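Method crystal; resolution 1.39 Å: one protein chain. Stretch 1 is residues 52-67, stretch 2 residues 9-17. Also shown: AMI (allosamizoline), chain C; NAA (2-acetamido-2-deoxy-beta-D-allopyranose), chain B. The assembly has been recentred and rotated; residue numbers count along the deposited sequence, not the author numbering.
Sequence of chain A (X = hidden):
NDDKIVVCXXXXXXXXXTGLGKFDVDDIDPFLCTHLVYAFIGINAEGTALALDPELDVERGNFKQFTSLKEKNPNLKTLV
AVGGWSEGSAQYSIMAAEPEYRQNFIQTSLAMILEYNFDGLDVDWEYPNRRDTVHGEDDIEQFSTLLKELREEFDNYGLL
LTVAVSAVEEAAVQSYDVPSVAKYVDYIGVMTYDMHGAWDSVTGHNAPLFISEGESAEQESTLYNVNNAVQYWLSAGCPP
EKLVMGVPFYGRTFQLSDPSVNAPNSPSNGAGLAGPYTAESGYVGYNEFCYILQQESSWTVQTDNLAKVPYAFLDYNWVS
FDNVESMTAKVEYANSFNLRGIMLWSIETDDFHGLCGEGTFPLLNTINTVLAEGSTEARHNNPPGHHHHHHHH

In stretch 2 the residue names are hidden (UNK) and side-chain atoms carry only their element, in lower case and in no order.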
# COMPACT_ATOMS: atom_id res chain seq x y z
N LEU A 52 -6.30 8.45 15.52
CA LEU A 52 -6.43 9.62 14.67
C LEU A 52 -7.87 10.03 14.43
O LEU A 52 -8.12 11.16 13.99
CB LEU A 52 -5.73 9.37 13.33
CG LEU A 52 -4.20 9.29 13.45
CD1 LEU A 52 -3.57 8.94 12.11
CD2 LEU A 52 -3.64 10.59 14.00
N ASP A 53 -8.83 9.16 14.70
CA ASP A 53 -10.25 9.47 14.56
C ASP A 53 -10.98 8.81 15.72
O ASP A 53 -11.72 7.83 15.55
CB ASP A 53 -10.77 8.99 13.20
CG ASP A 53 -12.19 9.43 12.92
OD1 ASP A 53 -12.82 10.09 13.78
OD2 ASP A 53 -12.70 9.11 11.82
N PRO A 54 -10.78 9.31 16.94
CA PRO A 54 -11.31 8.61 18.12
C PRO A 54 -12.82 8.42 18.10
O PRO A 54 -13.31 7.42 18.63
CB PRO A 54 -10.85 9.48 19.30
CG PRO A 54 -10.53 10.82 18.69
CD PRO A 54 -10.02 10.52 17.31
N GLU A 55 -13.58 9.35 17.50
CA GLU A 55 -15.02 9.16 17.42
C GLU A 55 -15.36 7.85 16.71
O GLU A 55 -16.23 7.10 17.18
CB GLU A 55 -15.68 10.35 16.73
CG GLU A 55 -17.20 10.23 16.54
CD GLU A 55 -17.98 10.21 17.84
OE1 GLU A 55 -17.43 10.64 18.88
OE2 GLU A 55 -19.15 9.78 17.82
N LEU A 56 -14.68 7.56 15.61
CA LEU A 56 -14.87 6.30 14.90
C LEU A 56 -14.16 5.15 15.61
O LEU A 56 -14.79 4.13 15.95
CB LEU A 56 -14.32 6.44 13.48
CG LEU A 56 -14.28 5.18 12.62
CD1 LEU A 56 -15.70 4.69 12.36
CD2 LEU A 56 -13.55 5.44 11.31
N ASP A 57 -12.85 5.31 15.84
CA ASP A 57 -12.01 4.20 16.27
C ASP A 57 -12.42 3.70 17.65
O ASP A 57 -12.39 2.49 17.92
CB ASP A 57 -10.54 4.64 16.35
CG ASP A 57 -10.00 5.28 15.07
OD1 ASP A 57 -10.39 4.87 13.95
OD2 ASP A 57 -9.16 6.21 15.19
N VAL A 58 -12.73 4.62 18.55
CA VAL A 58 -12.94 4.32 19.96
C VAL A 58 -14.42 4.41 20.35
O VAL A 58 -15.03 3.41 20.74
CB VAL A 58 -12.06 5.21 20.87
CG1 VAL A 58 -12.27 4.86 22.33
CG2 VAL A 58 -10.58 5.07 20.48
N GLU A 59 -15.02 5.60 20.20
CA GLU A 59 -16.39 5.80 20.66
C GLU A 59 -17.38 4.91 19.92
O GLU A 59 -18.29 4.33 20.53
CB GLU A 59 -16.77 7.28 20.53
CG GLU A 59 -18.22 7.59 20.86
CD GLU A 59 -18.61 7.16 22.27
OE1 GLU A 59 -17.77 7.26 23.18
OE2 GLU A 59 -19.77 6.72 22.45
N ARG A 60 -17.23 4.79 18.60
CA ARG A 60 -18.11 3.94 17.80
C ARG A 60 -17.59 2.51 17.68
O ARG A 60 -18.18 1.72 16.94
CB ARG A 60 -18.36 4.56 16.43
CG ARG A 60 -19.11 5.89 16.51
CD ARG A 60 -19.19 6.61 15.17
NE ARG A 60 -19.98 5.86 14.20
CZ ARG A 60 -19.89 6.01 12.88
NH1 ARG A 60 -19.02 6.86 12.35
NH2 ARG A 60 -20.65 5.27 12.08
N GLY A 61 -16.50 2.18 18.37
CA GLY A 61 -16.04 0.81 18.48
C GLY A 61 -15.41 0.23 17.23
O GLY A 61 -15.39 -0.99 17.08
N ASN A 62 -14.85 1.07 16.36
CA ASN A 62 -14.39 0.57 15.06
C ASN A 62 -13.17 -0.33 15.19
O ASN A 62 -13.07 -1.33 14.47
CB ASN A 62 -14.13 1.73 14.10
CG ASN A 62 -14.42 1.36 12.66
OD1 ASN A 62 -15.48 0.81 12.35
ND2 ASN A 62 -13.49 1.66 11.77
N PHE A 63 -12.22 0.00 16.08
CA PHE A 63 -11.08 -0.89 16.32
C PHE A 63 -11.58 -2.29 16.64
O PHE A 63 -11.11 -3.29 16.07
CB PHE A 63 -10.27 -0.42 17.53
CG PHE A 63 -9.36 0.78 17.30
CD1 PHE A 63 -8.70 1.02 16.10
CD2 PHE A 63 -9.12 1.63 18.37
CE1 PHE A 63 -7.83 2.13 15.98
CE2 PHE A 63 -8.27 2.72 18.25
CZ PHE A 63 -7.63 2.98 17.07
N LYS A 64 -12.52 -2.38 17.59
CA LYS A 64 -12.98 -3.68 18.07
C LYS A 64 -13.85 -4.39 17.04
O LYS A 64 -13.79 -5.62 16.92
CB LYS A 64 -13.73 -3.50 19.39
CG LYS A 64 -14.17 -4.80 20.04
CD LYS A 64 -12.98 -5.65 20.47
CE LYS A 64 -13.42 -6.80 21.36
NZ LYS A 64 -12.40 -7.88 21.43
N GLN A 65 -14.65 -3.65 16.27
CA GLN A 65 -15.40 -4.29 15.19
C GLN A 65 -14.45 -4.92 14.19
O GLN A 65 -14.69 -6.04 13.71
CB GLN A 65 -16.30 -3.27 14.49
CG GLN A 65 -17.49 -2.83 15.30
CD GLN A 65 -18.35 -1.84 14.55
OE1 GLN A 65 -18.70 -0.78 15.07
NE2 GLN A 65 -18.68 -2.17 13.30
N PHE A 66 -13.35 -4.23 13.89
CA PHE A 66 -12.36 -4.73 12.94
C PHE A 66 -11.71 -6.01 13.46
O PHE A 66 -11.63 -7.01 12.74
CB PHE A 66 -11.32 -3.63 12.70
CG PHE A 66 -10.29 -3.96 11.66
CD1 PHE A 66 -10.53 -3.73 10.32
CD2 PHE A 66 -9.05 -4.46 12.04
CE1 PHE A 66 -9.56 -4.00 9.36
CE2 PHE A 66 -8.08 -4.75 11.09
CZ PHE A 66 -8.34 -4.51 9.75
N THR A 67 -11.22 -6.00 14.70
CA THR A 67 -10.58 -7.20 15.22
C THR A 67 -11.58 -8.33 15.43
O THR A 67 -11.19 -9.50 15.38
CB THR A 67 -9.77 -6.92 16.48
OG1 THR A 67 -10.64 -6.46 17.52
CG2 THR A 67 -8.69 -5.87 16.21
N UNK A 9 -4.81 -3.94 3.43
CA UNK A 9 -4.96 -2.70 4.17
C UNK A 9 -6.36 -2.14 3.99
O UNK A 9 -6.94 -2.21 2.90
c UNK A 9 -0.40 -2.87 4.08
c UNK A 9 -2.15 -1.18 5.35
c UNK A 9 -0.87 -1.35 5.85
c UNK A 9 -1.67 -2.71 3.58
c UNK A 9 0.00 -2.18 5.20
c UNK A 9 -2.57 -1.86 4.21
c UNK A 9 -3.96 -1.66 3.68
o UNK A 9 1.29 -2.35 5.67
N UNK A 10 -6.91 -1.58 5.07
CA UNK A 10 -8.21 -0.92 5.04
C UNK A 10 -8.02 0.54 5.43
O UNK A 10 -7.64 0.84 6.57
o UNK A 10 -14.26 0.79 6.74
c UNK A 10 -11.18 -1.05 7.39
c UNK A 10 -11.15 -0.28 5.14
c UNK A 10 -10.52 -0.97 6.18
c UNK A 10 -9.17 -1.63 6.00
c UNK A 10 -12.39 0.32 5.32
c UNK A 10 -12.42 -0.47 7.57
c UNK A 10 -13.02 0.21 6.54
N UNK A 11 -8.28 1.44 4.48
CA UNK A 11 -8.32 2.86 4.76
C UNK A 11 -9.62 3.21 5.46
O UNK A 11 -10.66 3.39 4.81
N UNK A 12 -9.57 3.28 6.79
CA UNK A 12 -10.79 3.26 7.60
C UNK A 12 -11.67 4.49 7.41
O UNK A 12 -12.87 4.43 7.73
o UNK A 12 -9.55 4.09 9.51
c UNK A 12 -10.44 3.05 9.08
c UNK A 12 -9.77 1.69 9.29
N UNK A 13 -11.12 5.59 6.88
CA UNK A 13 -11.92 6.77 6.60
C UNK A 13 -12.92 6.55 5.47
O UNK A 13 -13.77 7.42 5.23
c UNK A 13 -8.69 7.05 5.42
n UNK A 13 -8.99 7.40 3.23
c UNK A 13 -6.82 6.38 3.97
c UNK A 13 -8.10 6.92 4.15
c UNK A 13 -9.99 7.64 5.22
c UNK A 13 -6.70 6.10 6.37
c UNK A 13 -10.12 7.82 3.88
c UNK A 13 -6.14 5.98 5.09
c UNK A 13 -7.97 6.64 6.55
c UNK A 13 -11.00 7.96 6.28
N UNK A 14 -12.85 5.41 4.78
CA UNK A 14 -13.83 5.12 3.73
C UNK A 14 -15.24 4.96 4.27
O UNK A 14 -16.20 4.97 3.48
c UNK A 14 -13.41 3.87 2.96
N UNK A 15 -15.40 4.82 5.58
CA UNK A 15 -16.73 4.75 6.16
C UNK A 15 -17.51 6.05 5.95
O UNK A 15 -18.74 6.03 5.99
c UNK A 15 -16.64 4.40 7.65
c UNK A 15 -15.97 5.53 8.43
o UNK A 15 -17.96 4.19 8.17
N UNK A 16 -16.82 7.16 5.71
CA UNK A 16 -17.48 8.45 5.52
C UNK A 16 -17.90 8.70 4.08
O UNK A 16 -18.60 9.69 3.82
o UNK A 16 -15.27 9.23 11.47
c UNK A 16 -16.22 9.50 7.45
c UNK A 16 -14.92 9.28 7.85
c UNK A 16 -14.59 9.19 9.19
c UNK A 16 -15.58 9.31 10.14
c UNK A 16 -17.20 9.62 8.42
c UNK A 16 -16.89 9.54 9.76
c UNK A 16 -16.58 9.59 5.99
N UNK A 17 -17.51 7.85 3.14
CA UNK A 17 -18.03 7.97 1.79
C UNK A 17 -19.52 7.63 1.79
O UNK A 17 -20.03 6.94 2.67
n UNK A 17 -12.46 5.01 -0.42
c UNK A 17 -15.78 7.52 0.72
c UNK A 17 -17.23 7.07 0.84
c UNK A 17 -12.37 6.25 0.02
n UNK A 17 -11.18 6.80 0.22
n UNK A 17 -13.46 6.97 0.27
c UNK A 17 -14.84 6.50 0.11
C1 AMI C . 0.39 4.07 0.89
C2 AMI C . 0.54 4.76 2.30
C3 AMI C . -0.73 5.43 2.50
C4 AMI C . -1.20 5.83 1.05
C5 AMI C . -0.96 4.59 0.33
C6 AMI C . -0.92 4.78 -1.23
C7 AMI C . 0.58 2.55 2.50
C8 AMI C . 1.05 1.13 4.56
C9 AMI C . 0.52 0.01 2.32
N2 AMI C . 0.75 3.78 3.15
N7 AMI C . 0.72 1.24 3.13
O3 AMI C . -0.58 6.53 3.39
O4 AMI C . -2.58 6.14 0.93
O6 AMI C . 0.02 5.78 -1.55
O7 AMI C . 0.27 2.66 1.17
C1 NAA B . -6.47 10.82 2.80
C2 NAA B . -7.03 11.65 3.94
C3 NAA B . -8.39 12.19 3.60
C4 NAA B . -8.43 12.94 2.32
C5 NAA B . -7.83 12.08 1.20
C6 NAA B . -7.62 12.84 -0.06
C7 NAA B . -6.13 10.78 6.20
C8 NAA B . -6.27 9.84 7.41
N2 NAA B . -7.16 10.75 5.12
O3 NAA B . -9.25 11.05 3.41
O4 NAA B . -9.81 13.18 1.99
O5 NAA B . -6.47 11.61 1.54
O6 NAA B . -6.55 12.16 -0.73
O7 NAA B . -5.19 11.55 6.13
O HOH W 1 -14.13 2.34 9.05
O HOH W 2 -9.67 5.92 11.48
O HOH W 3 -19.46 6.40 9.27
O HOH W 4 -17.43 8.70 13.33

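Position 9 carries one carbon followed by a ring of six carbons bearing an oxygen, which makes it Tyr 9. Its CA-to-CB bond points away from stretch 1, and the ring turns one face to the allosamizoline, with CE2 3.4 Å from AMI C8. A flat aromatic surface suits such a packing role.

Position 10 has the same composition, one carbon and a six-carbon ring with an oxygen, but points toward stretch 1, as alternation along a strand requires. One ring carbon lies 3.9 Å from Phe 66 CE1. The residue is Tyr 10, and the contacting atom is CD2: the edge of its ring meets Phe 66, while OH accepts a hydrogen bond from water 1 at 2.8 Å. A tyrosine thus combines apolar packing with a polar tip.

Position 11 has no side-chain atoms and is Gly 11. It touches nothing on stretch 1; a CB here would be crowded from within its own stretch, by a ring carbon of position 13 at 3.1 Å.

Position 12 shows a carbon carrying one oxygen and one carbon, the branched pattern of threonine. Thr 12 CB lies 4.3 Å from Asn 62 ND2, and OG1 accepts a 2.7 Å hydrogen bond from water 2, which also donates to Asp 57 OD1 at 2.8 Å. The small branched side chain offers both a packing surface and a hydroxyl.

Position 13 has one carbon, then fused five- and six-membered rings holding eight carbons and a nitrogen: Trp 13. It makes no contact with stretch 1. Instead a face of the indole receives the sugar, CD1 lying 3.4 Å from NAA O3, and a broad aromatic face is well suited to a pyranose.

Position 14 has a single side-chain carbon, out of reach of stretch 1. It is Ala 14, a small residue for a buried place.

Position 15 again has a carbon bearing one oxygen and one carbon, the latter 3.8 Å from Leu 56 CD2. This is Thr 15: its methyl CG2 packs on the leucine, while OG1 accepts from water 3 at 2.9 Å.

Position 16 has one carbon and a six-carbon ring whose oxygen lies 2.6 Å from Asp 53 OD2. It is Tyr 16, long enough to bring OH to the carboxylate and donate a short hydrogen bond. Leu 56 CB approaches the same OH at 3.6 Å.

Position 17 has three carbons, a nitrogen, and a carbon carrying two more nitrogens: Arg 17, extended and out of reach of stretch 1.

The contact rests on one direct hydrogen bond, Tyr 16 to Asp 53, beside packing by Leu 56 and Phe 66. Waters extend it. Water 1 accepts from Asn 62 ND2 at 2.9 Å and donates to Thr 12 O at 2.8 Å; water 4 accepts from Arg 60 NH1 at 2.6 Å and donates to Tyr 16 OH at 2.9 Å. Polar groups too far apart to meet directly are thereby joined.

Stretch 2, residues 9-17: YYGTWATYR
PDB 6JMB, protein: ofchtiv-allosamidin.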